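Local coordinates for putative amidohydrolase/peptidase (Burkholderia cenocepacia, PDB 4WJB), which probably hydrolyses carbon-nitrogen bonds as a zinc-dependent amidohydrolase of the peptidase M20 family, at residues A222-R227 with D272-V277; A149-G154 with G158-E163; R356-S361 with L413-L418; F386-D391 with P403-A408. All blocks are in the same frame, centred on the assembly; numbering follows the deposited sequence.

Contact 1. Residues A222-R227 with D272-V277; sequences AGQGQR and DARATV
Q224 and D272 are the closest backbone positions of the two segments, with CA atoms 8.8 Å apart, so side chains and a water bridge the gap. The segments lie in the part of the chain assigned to the M20 dimerisation family: 222-227 lies on strand 217-234, and 272-277 leads into strand 274-283. The two are not paired directly. Strand 289-302 makes backbone hydrogen bonds to G225 and R227, and its R301 touches both Q224 and R274.

Q224 sets off toward the segment 272-277, and its NE2 does the touching. CG lies anti to the carbonyl carbon (chi1 -73°) and the chain runs on extended, which carries NE2 across the gap. NE2 comes over one face of the R274 guanidinium, toward its rim. Q224 NE2 is 3.5 Å from R274 CG and 3.6 Å from R274 NE. The amide and guanidinium planes stand 87° apart. R274 bends at chi2 (-75°), which turns its chain across that of Q224. R274 NH1 makes a weak bond back to A273 O at 3.4 Å.

Q224 NE2 and R274 NE each donate to the backbone oxygen of G241 of the second subunit, so one carbonyl is gripped by two side chains. T276 OG1 is hydrogen-bonded to R248 of that subunit. The contact therefore also belongs to the interface with the second subunit. A water completes the link between the segments: it accepts from Q224 NE2 at 2.6 Å and donates to D272 O at 2.7 Å.

Contact 2. Residues A149-G154 with G158-E163; sequences AMVSAG and GVYTLE
The two segments meet at the end of a short helix, where the CA atoms of G154 and V159 are 4.7 Å apart and the chain turns back on itself. G154 O faces the returning backbone. G154 O accepts V159 N at 2.8 Å, with a bent N-H...O angle of 136°, and Y160 N more weakly at 3.4 Å.

V159 adds its side chain to this turn, with CB 3.5 Å from G154 O. The turn is a Schellman motif closing helix 151-157. G158 takes the positive phi (86°) that ends the helix. T161 then serves as N-cap of helix 162-167, its OG1 bonded to Y164 N.

The Y160 ring reaches back along the first helix. With chi1 at -56°, CG sits beside the backbone N and points away from the carbonyl, and this brings the CD2 side of the ring to the start of that helix. V151 O lies at the ring edge, 3.8 Å from Y160 CD2. V151 CG2 meets the same carbon, and the two side chains cross at about a right angle. V159 CG1 sits over the centre of one ring face. A water in the ring plane lies 2.7 Å from Y160 OH and donates to A149 O. Nearby, M150 touches E141, a residue seen to bind zinc in this protein, though not in this chain.

Contact 3. Residues R356-S361 with L413-L418; sequences RSLGLS and LLRAVL
A Schellman motif at the end of helix 345-357 packs here against helix 403-421. G359 leaves the helix with positive phi, and G359 N bonds back to R356 O at 2.9 Å. The turn presents S357 and L358 to R415 on the second helix. The nearest CA atoms, those of S357 and R415, are 8.9 Å apart, so the long arginine spans most of the gap.

R415 is bent twice, at chi2 (-93°) and chi3 (-95°), and these bends bring its guanidinium alongside the turn. L358 lays CD2 over one face of that group, toward the rim, 3.7 Å from R415 NH2. L358 CG also approaches R415 CZ, at 4.1 Å. S357 comes from another direction. S357 CB lies in the guanidinium plane at the edge, 3.3 Å from R415 NH1.

S357 was modelled in two conformers. In the one described, S357 OG is hydrogen-bonded to D353 O, one turn earlier in its own helix. L358 also touches D411 and V412 of helix 403-421, while R415 packs on M16 near the start of the modelled chain.

The sheltering of R415 is thus largely by carbon: a leucine methyl on a face and a serine CB at an edge. This suggests largely nonpolar packing round the partly exposed arginine.

Contact 4. Residues F386-D391 with P403-A408; sequences FVPCVD and PEWATA
W405 lays its indole against P388, and the proline ring stacks over one face of it. P388 CB stands 3.8 Å from the centroid of the W405 six-membered ring and only 7° off the ring normal, a clear CH-pi contact. P388 CG lies over the centre of the indole. P388 CD reaches the five-membered side, 3.8 Å from W405 CG. The proline thus spans both rings.

The indole owes this position to its first torsion (chi1 -63°), which swings CG to the side of the backbone N, opposite the carbonyl carbon, and sends the ring out from the helix toward the segment 386-391.

V390 approaches differently. V390 N lies in the indole plane at the edge, 3.9 Å from W405 CZ3. V390 CG2 is 4.1 Å from W405 CZ3, and the two side chains cross at about a right angle. P388 O is close to W405 CE3, at 3.3 Å; it is buried here and has no polar partner in the model. At the base of the tryptophan, V387 CG1 touches W405 O at 3.4 Å.

The contact joins the end of strand 382-387 to the first turns of helix 403-421. V387 shares backbone hydrogen bonds with H203, a zinc ligand, and with E205. Helix 209-213 adds L210 against P388 and E211 against V390. Helix 21-31 places W25 against P403 and A406.

Overall arrangement
Contacts 1 and 4 are buried, contact 2 is partly buried and contact 3 lies at the surface. Contacts 3 and 4 share helix 403-421 and touch through L360 CD1 and A408 O, 3.8 Å apart; their centres are about 14 Å apart. Contact 4 also reaches strand 382-387, a neighbour of strand 217-234 used by contact 1. Contact 1 alone meets the second subunit, and its touching side chains are polar. Contact 2 rests largely on backbone bonds at a helix end; its M150 side chain lies about 8 Å from the zinc. Contact 3 sets carbon against a guanidinium, whereas contact 4 is mainly apolar stacking. Contacts 2 and 4 lie on opposite sides of the chain's centre.

Contact 1. Residues A222-R227 with D272-V277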
# COMPACT_ATOMS: atom_id res chain seq x y z
N ALA A 222 14.34 -29.91 -7.97
CA ALA A 222 14.98 -28.95 -7.08
C ALA A 222 13.97 -28.21 -6.21
O ALA A 222 12.79 -28.17 -6.53
CB ALA A 222 15.79 -27.93 -7.90
N GLY A 223 14.46 -27.65 -5.12
CA GLY A 223 13.71 -26.67 -4.35
C GLY A 223 14.24 -25.30 -4.75
O GLY A 223 15.41 -25.17 -5.10
N GLN A 224 13.38 -24.29 -4.73
CA GLN A 224 13.73 -22.95 -5.21
C GLN A 224 14.75 -22.21 -4.36
O GLN A 224 14.72 -22.28 -3.12
CB GLN A 224 12.48 -22.07 -5.32
CG GLN A 224 11.55 -22.42 -6.46
CD GLN A 224 10.17 -21.83 -6.25
OE1 GLN A 224 9.80 -21.47 -5.14
NE2 GLN A 224 9.40 -21.74 -7.33
N GLY A 225 15.65 -21.48 -5.01
CA GLY A 225 16.46 -20.49 -4.34
C GLY A 225 15.60 -19.25 -4.15
O GLY A 225 14.60 -19.08 -4.84
N GLN A 226 15.98 -18.38 -3.21
CA GLN A 226 15.22 -17.17 -2.93
C GLN A 226 16.12 -15.97 -2.67
O GLN A 226 17.16 -16.10 -2.02
CB GLN A 226 14.31 -17.37 -1.71
CG GLN A 226 13.33 -18.52 -1.80
CD GLN A 226 12.49 -18.66 -0.56
OE1 GLN A 226 12.02 -17.67 0.01
NE2 GLN A 226 12.28 -19.90 -0.11
N ARG A 227 15.72 -14.82 -3.18
CA ARG A 227 16.33 -13.54 -2.81
C ARG A 227 15.23 -12.54 -2.45
O ARG A 227 14.34 -12.28 -3.26
CB ARG A 227 17.19 -12.98 -3.95
CG ARG A 227 18.12 -13.98 -4.61
CD ARG A 227 19.56 -13.86 -4.11
NE ARG A 227 20.40 -14.91 -4.67
CZ ARG A 227 21.28 -14.74 -5.66
NH1 ARG A 227 21.46 -13.54 -6.20
NH2 ARG A 227 21.99 -15.77 -6.09
N ASP A 272 10.16 -21.11 -14.65
CA ASP A 272 10.45 -21.41 -13.25
C ASP A 272 10.68 -20.20 -12.35
O ASP A 272 10.66 -20.31 -11.13
CB ASP A 272 11.66 -22.34 -13.16
CG ASP A 272 11.36 -23.73 -13.69
OD1 ASP A 272 10.19 -24.16 -13.57
OD2 ASP A 272 12.27 -24.38 -14.23
N ALA A 273 10.89 -19.03 -12.95
CA ALA A 273 11.07 -17.83 -12.14
C ALA A 273 9.79 -17.46 -11.40
O ALA A 273 8.69 -17.58 -11.94
CB ALA A 273 11.54 -16.67 -13.01
N ARG A 274 9.95 -17.02 -10.16
CA ARG A 274 8.87 -16.36 -9.43
C ARG A 274 9.33 -14.96 -9.08
O ARG A 274 10.38 -14.78 -8.48
CB ARG A 274 8.50 -17.14 -8.16
CG ARG A 274 8.24 -18.62 -8.38
CD ARG A 274 6.89 -18.87 -9.04
NE ARG A 274 6.56 -20.30 -9.06
CZ ARG A 274 6.88 -21.12 -10.05
NH1 ARG A 274 7.53 -20.67 -11.12
NH2 ARG A 274 6.55 -22.40 -9.98
N ALA A 275 8.55 -13.95 -9.45
CA ALA A 275 8.90 -12.57 -9.15
C ALA A 275 7.68 -11.85 -8.63
O ALA A 275 6.66 -11.79 -9.30
CB ALA A 275 9.45 -11.87 -10.38
N THR A 276 7.78 -11.31 -7.42
CA THR A 276 6.59 -10.83 -6.72
C THR A 276 6.83 -9.59 -5.86
O THR A 276 7.81 -9.51 -5.11
CB THR A 276 6.01 -11.94 -5.81
OG1 THR A 276 5.98 -13.18 -6.52
CG2 THR A 276 4.61 -11.58 -5.34
N VAL A 277 5.93 -8.62 -5.97
CA VAL A 277 5.85 -7.54 -5.00
C VAL A 277 4.59 -7.79 -4.18
O VAL A 277 3.48 -7.62 -4.67
CB VAL A 277 5.81 -6.15 -5.67
CG1 VAL A 277 5.62 -5.05 -4.63
CG2 VAL A 277 7.09 -5.91 -6.46
O HOH W 1 10.29 -22.49 -9.66

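Contact 2. Residues A149-G154 with G158-E163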
# COMPACT_ATOMS: atom_id res chain seq x y z
N ALA A 149 10.10 -23.50 10.95
CA ALA A 149 9.66 -24.69 10.23
C ALA A 149 10.82 -25.64 9.96
O ALA A 149 11.97 -25.21 9.92
CB ALA A 149 8.99 -24.29 8.92
N MET A 150 10.51 -26.93 9.79
CA MET A 150 11.50 -27.92 9.40
C MET A 150 12.69 -27.97 10.36
O MET A 150 13.81 -28.26 9.95
CB MET A 150 12.01 -27.64 7.97
CG MET A 150 10.98 -27.87 6.87
SD MET A 150 11.11 -26.71 5.48
CE MET A 150 12.84 -26.82 5.06
N VAL A 151 12.44 -27.69 11.63
CA VAL A 151 13.53 -27.55 12.59
C VAL A 151 14.21 -28.88 12.88
O VAL A 151 15.42 -28.92 13.10
CB VAL A 151 13.06 -26.90 13.91
CG1 VAL A 151 11.99 -27.74 14.60
CG2 VAL A 151 14.24 -26.66 14.85
N SER A 152 13.45 -29.98 12.86
CA SER A 152 13.99 -31.27 13.29
C SER A 152 14.77 -31.97 12.18
O SER A 152 15.84 -32.53 12.43
CB SER A 152 12.87 -32.18 13.79
OG SER A 152 13.41 -33.32 14.43
N ALA A 153 14.25 -31.93 10.96
CA ALA A 153 15.03 -32.38 9.82
C ALA A 153 16.25 -31.47 9.71
O ALA A 153 17.31 -31.89 9.24
CB ALA A 153 14.20 -32.36 8.55
N GLY A 154 16.09 -30.23 10.16
CA GLY A 154 17.19 -29.28 10.20
C GLY A 154 18.32 -29.74 11.10
O GLY A 154 19.48 -29.74 10.69
N GLY A 158 22.14 -30.76 9.94
CA GLY A 158 23.20 -29.82 10.24
C GLY A 158 22.82 -28.36 10.07
O GLY A 158 23.66 -27.48 10.20
N VAL A 159 21.55 -28.10 9.77
CA VAL A 159 21.07 -26.72 9.65
C VAL A 159 21.05 -26.05 11.02
O VAL A 159 21.43 -24.89 11.16
CB VAL A 159 19.67 -26.65 9.02
CG1 VAL A 159 19.23 -25.19 8.84
CG2 VAL A 159 19.64 -27.39 7.69
N TYR A 160 20.62 -26.80 12.03
CA TYR A 160 20.51 -26.27 13.38
C TYR A 160 21.19 -27.19 14.38
O TYR A 160 21.28 -28.40 14.15
CB TYR A 160 19.04 -26.08 13.78
CG TYR A 160 18.23 -25.21 12.86
CD1 TYR A 160 18.50 -23.85 12.74
CD2 TYR A 160 17.17 -25.73 12.13
CE1 TYR A 160 17.74 -23.03 11.91
CE2 TYR A 160 16.41 -24.92 11.29
CZ TYR A 160 16.70 -23.58 11.18
OH TYR A 160 15.95 -22.77 10.35
N THR A 161 21.66 -26.63 15.49
CA THR A 161 22.19 -27.45 16.57
C THR A 161 21.05 -28.13 17.31
O THR A 161 19.91 -27.67 17.25
CB THR A 161 23.01 -26.63 17.58
OG1 THR A 161 22.15 -25.74 18.29
CG2 THR A 161 24.10 -25.82 16.87
N LEU A 162 21.37 -29.22 18.01
CA LEU A 162 20.39 -29.89 18.84
C LEU A 162 19.91 -28.97 19.96
O LEU A 162 18.73 -28.96 20.30
CB LEU A 162 20.97 -31.19 19.42
CG LEU A 162 20.07 -31.99 20.37
CD1 LEU A 162 18.80 -32.44 19.67
CD2 LEU A 162 20.82 -33.19 20.96
N GLU A 163 20.83 -28.19 20.53
CA GLU A 163 20.48 -27.24 21.59
C GLU A 163 19.46 -26.23 21.08
O GLU A 163 18.50 -25.89 21.78
CB GLU A 163 21.73 -26.51 22.10
CG GLU A 163 21.47 -25.56 23.26
CD GLU A 163 22.74 -24.95 23.84
OE1 GLU A 163 23.50 -24.32 23.07
OE2 GLU A 163 22.99 -25.11 25.06
O HOH W 2 13.96 -23.68 8.83

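Contact 3. Residues R356-S361 with L413-L418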
# COMPACT_ATOMS: atom_id res chain seq x y z
N ARG A 356 7.62 -43.85 -15.27
CA ARG A 356 7.59 -44.45 -16.61
C ARG A 356 7.16 -45.91 -16.61
O ARG A 356 6.27 -46.30 -17.36
CB ARG A 356 8.97 -44.35 -17.26
CG ARG A 356 9.37 -42.95 -17.67
CD ARG A 356 10.49 -43.00 -18.68
NE ARG A 356 10.71 -41.69 -19.29
CZ ARG A 356 11.80 -40.95 -19.08
NH1 ARG A 356 12.76 -41.39 -18.28
NH2 ARG A 356 11.91 -39.76 -19.67
N SER A 357 7.81 -46.71 -15.76
CA SER A 357 7.55 -48.14 -15.69
C SER A 357 6.11 -48.43 -15.29
O SER A 357 5.56 -49.47 -15.64
CB SER A 357 8.52 -48.80 -14.71
OG SER A 357 9.86 -48.49 -15.03
N LEU A 358 5.51 -47.49 -14.57
CA LEU A 358 4.13 -47.64 -14.11
C LEU A 358 3.13 -47.10 -15.12
O LEU A 358 1.92 -47.15 -14.90
CB LEU A 358 3.94 -46.94 -12.77
CG LEU A 358 4.57 -47.62 -11.56
CD1 LEU A 358 4.66 -46.64 -10.40
CD2 LEU A 358 3.76 -48.85 -11.17
N GLY A 359 3.63 -46.57 -16.23
CA GLY A 359 2.78 -46.02 -17.27
C GLY A 359 2.03 -44.78 -16.79
O GLY A 359 0.94 -44.48 -17.27
N LEU A 360 2.62 -44.07 -15.84
CA LEU A 360 1.98 -42.90 -15.25
C LEU A 360 2.40 -41.63 -15.95
O LEU A 360 3.57 -41.46 -16.30
CB LEU A 360 2.31 -42.81 -13.75
CG LEU A 360 1.66 -43.88 -12.87
CD1 LEU A 360 2.25 -43.87 -11.46
CD2 LEU A 360 0.16 -43.68 -12.84
N SER A 361 1.45 -40.73 -16.17
CA SER A 361 1.78 -39.42 -16.72
C SER A 361 2.66 -38.67 -15.73
O SER A 361 2.44 -38.75 -14.52
CB SER A 361 0.51 -38.61 -17.03
OG SER A 361 -0.22 -38.35 -15.84
N LEU A 413 6.74 -44.17 -5.24
CA LEU A 413 7.59 -44.26 -4.05
C LEU A 413 8.06 -45.70 -3.81
O LEU A 413 9.22 -45.94 -3.50
CB LEU A 413 6.86 -43.76 -2.80
CG LEU A 413 7.74 -43.81 -1.54
CD1 LEU A 413 8.86 -42.78 -1.64
CD2 LEU A 413 6.94 -43.62 -0.25
N LEU A 414 7.13 -46.63 -3.93
CA LEU A 414 7.44 -48.05 -3.78
C LEU A 414 8.55 -48.49 -4.72
O LEU A 414 9.52 -49.11 -4.29
CB LEU A 414 6.18 -48.90 -4.02
CG LEU A 414 6.40 -50.41 -4.13
CD1 LEU A 414 7.03 -50.99 -2.86
CD2 LEU A 414 5.09 -51.12 -4.47
N ARG A 415 8.43 -48.15 -6.00
CA ARG A 415 9.43 -48.58 -6.98
C ARG A 415 10.76 -47.87 -6.80
O ARG A 415 11.81 -48.48 -6.98
CB ARG A 415 8.90 -48.37 -8.40
CG ARG A 415 7.62 -49.12 -8.67
CD ARG A 415 7.91 -50.49 -9.29
NE ARG A 415 7.83 -50.42 -10.75
CZ ARG A 415 6.90 -51.04 -11.48
NH1 ARG A 415 6.91 -50.90 -12.80
NH2 ARG A 415 5.97 -51.79 -10.91
N ALA A 416 10.71 -46.58 -6.48
CA ALA A 416 11.92 -45.81 -6.22
C ALA A 416 12.68 -46.36 -5.01
O ALA A 416 13.90 -46.59 -5.08
CB ALA A 416 11.57 -44.34 -6.00
N VAL A 417 11.96 -46.57 -3.91
CA VAL A 417 12.57 -47.08 -2.68
C VAL A 417 13.12 -48.47 -2.91
O VAL A 417 14.24 -48.78 -2.49
CB VAL A 417 11.55 -47.11 -1.52
CG1 VAL A 417 12.07 -47.97 -0.37
CG2 VAL A 417 11.24 -45.69 -1.06
N LEU A 418 12.34 -49.29 -3.60
CA LEU A 418 12.76 -50.65 -3.91
C LEU A 418 14.06 -50.66 -4.71
O LEU A 418 15.00 -51.36 -4.35
CB LEU A 418 11.67 -51.38 -4.68
CG LEU A 418 12.00 -52.83 -5.03
CD1 LEU A 418 12.38 -53.61 -3.78
CD2 LEU A 418 10.84 -53.49 -5.75

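Contact 4. Residues F386-D391 with P403-A408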
# COMPACT_ATOMS: atom_id res chain seq x y z
N PHE A 386 5.98 -35.64 -6.31
CA PHE A 386 4.74 -34.87 -6.14
C PHE A 386 3.55 -35.57 -6.77
O PHE A 386 3.67 -36.22 -7.81
CB PHE A 386 4.87 -33.47 -6.77
CG PHE A 386 5.56 -32.46 -5.89
CD1 PHE A 386 6.04 -32.80 -4.64
CD2 PHE A 386 5.73 -31.15 -6.33
CE1 PHE A 386 6.68 -31.87 -3.84
CE2 PHE A 386 6.36 -30.21 -5.53
CZ PHE A 386 6.83 -30.57 -4.29
N VAL A 387 2.39 -35.44 -6.13
CA VAL A 387 1.10 -35.74 -6.75
C VAL A 387 0.33 -34.43 -6.84
O VAL A 387 0.64 -33.48 -6.12
CB VAL A 387 0.29 -36.79 -5.96
CG1 VAL A 387 0.99 -38.14 -5.97
CG2 VAL A 387 0.02 -36.31 -4.54
N PRO A 388 -0.69 -34.36 -7.72
CA PRO A 388 -1.42 -33.09 -7.80
C PRO A 388 -2.32 -32.89 -6.59
O PRO A 388 -2.53 -33.82 -5.81
CB PRO A 388 -2.26 -33.24 -9.08
CG PRO A 388 -1.78 -34.52 -9.75
CD PRO A 388 -1.21 -35.36 -8.66
N CYS A 389 -2.84 -31.68 -6.42
CA CYS A 389 -3.92 -31.49 -5.47
C CYS A 389 -4.98 -30.61 -6.13
O CYS A 389 -4.66 -29.79 -6.99
CB CYS A 389 -3.41 -30.88 -4.16
SG CYS A 389 -2.35 -29.44 -4.32
N VAL A 390 -6.23 -30.82 -5.74
CA VAL A 390 -7.35 -30.10 -6.34
C VAL A 390 -7.21 -28.60 -6.16
O VAL A 390 -7.03 -28.12 -5.04
CB VAL A 390 -8.69 -30.56 -5.73
CG1 VAL A 390 -9.85 -29.90 -6.46
CG2 VAL A 390 -8.81 -32.07 -5.80
N ASP A 391 -7.26 -27.88 -7.28
CA ASP A 391 -7.14 -26.42 -7.31
C ASP A 391 -5.79 -25.92 -6.78
O ASP A 391 -5.57 -24.72 -6.63
CB ASP A 391 -8.27 -25.77 -6.51
CG ASP A 391 -9.64 -26.13 -7.04
OD1 ASP A 391 -9.76 -26.38 -8.26
OD2 ASP A 391 -10.61 -26.16 -6.25
N PRO A 403 -8.20 -40.67 -4.76
CA PRO A 403 -7.62 -42.00 -4.53
C PRO A 403 -6.62 -42.41 -5.62
O PRO A 403 -5.57 -42.98 -5.31
CB PRO A 403 -8.84 -42.91 -4.54
CG PRO A 403 -9.95 -42.04 -4.05
CD PRO A 403 -9.66 -40.67 -4.59
N GLU A 404 -6.94 -42.10 -6.87
CA GLU A 404 -6.07 -42.42 -8.00
C GLU A 404 -4.70 -41.77 -7.85
O GLU A 404 -3.67 -42.44 -7.99
CB GLU A 404 -6.73 -41.98 -9.31
CG GLU A 404 -7.91 -42.85 -9.74
CD GLU A 404 -9.07 -42.81 -8.76
OE1 GLU A 404 -9.27 -41.76 -8.11
OE2 GLU A 404 -9.78 -43.83 -8.63
N TRP A 405 -4.68 -40.48 -7.55
CA TRP A 405 -3.44 -39.76 -7.31
C TRP A 405 -2.69 -40.31 -6.10
O TRP A 405 -1.47 -40.47 -6.13
CB TRP A 405 -3.70 -38.26 -7.10
CG TRP A 405 -4.29 -37.57 -8.29
CD1 TRP A 405 -4.36 -38.04 -9.57
CD2 TRP A 405 -4.89 -36.27 -8.29
NE1 TRP A 405 -4.97 -37.10 -10.38
CE2 TRP A 405 -5.32 -36.02 -9.62
CE3 TRP A 405 -5.12 -35.31 -7.31
CZ2 TRP A 405 -5.95 -34.83 -9.98
CZ3 TRP A 405 -5.75 -34.13 -7.67
CH2 TRP A 405 -6.16 -33.90 -9.00
N ALA A 406 -3.42 -40.57 -5.02
CA ALA A 406 -2.80 -41.09 -3.80
C ALA A 406 -2.08 -42.41 -4.08
O ALA A 406 -0.94 -42.59 -3.67
CB ALA A 406 -3.84 -41.28 -2.71
N THR A 407 -2.76 -43.30 -4.79
CA THR A 407 -2.21 -44.60 -5.16
C THR A 407 -1.00 -44.48 -6.08
O THR A 407 -0.01 -45.20 -5.92
CB THR A 407 -3.29 -45.48 -5.84
OG1 THR A 407 -4.36 -45.71 -4.92
CG2 THR A 407 -2.70 -46.81 -6.28
N ALA A 408 -1.07 -43.55 -7.03
CA ALA A 408 -0.00 -43.38 -8.01
C ALA A 408 1.29 -42.87 -7.36
O ALA A 408 2.38 -43.33 -7.69
CB ALA A 408 -0.44 -42.43 -9.10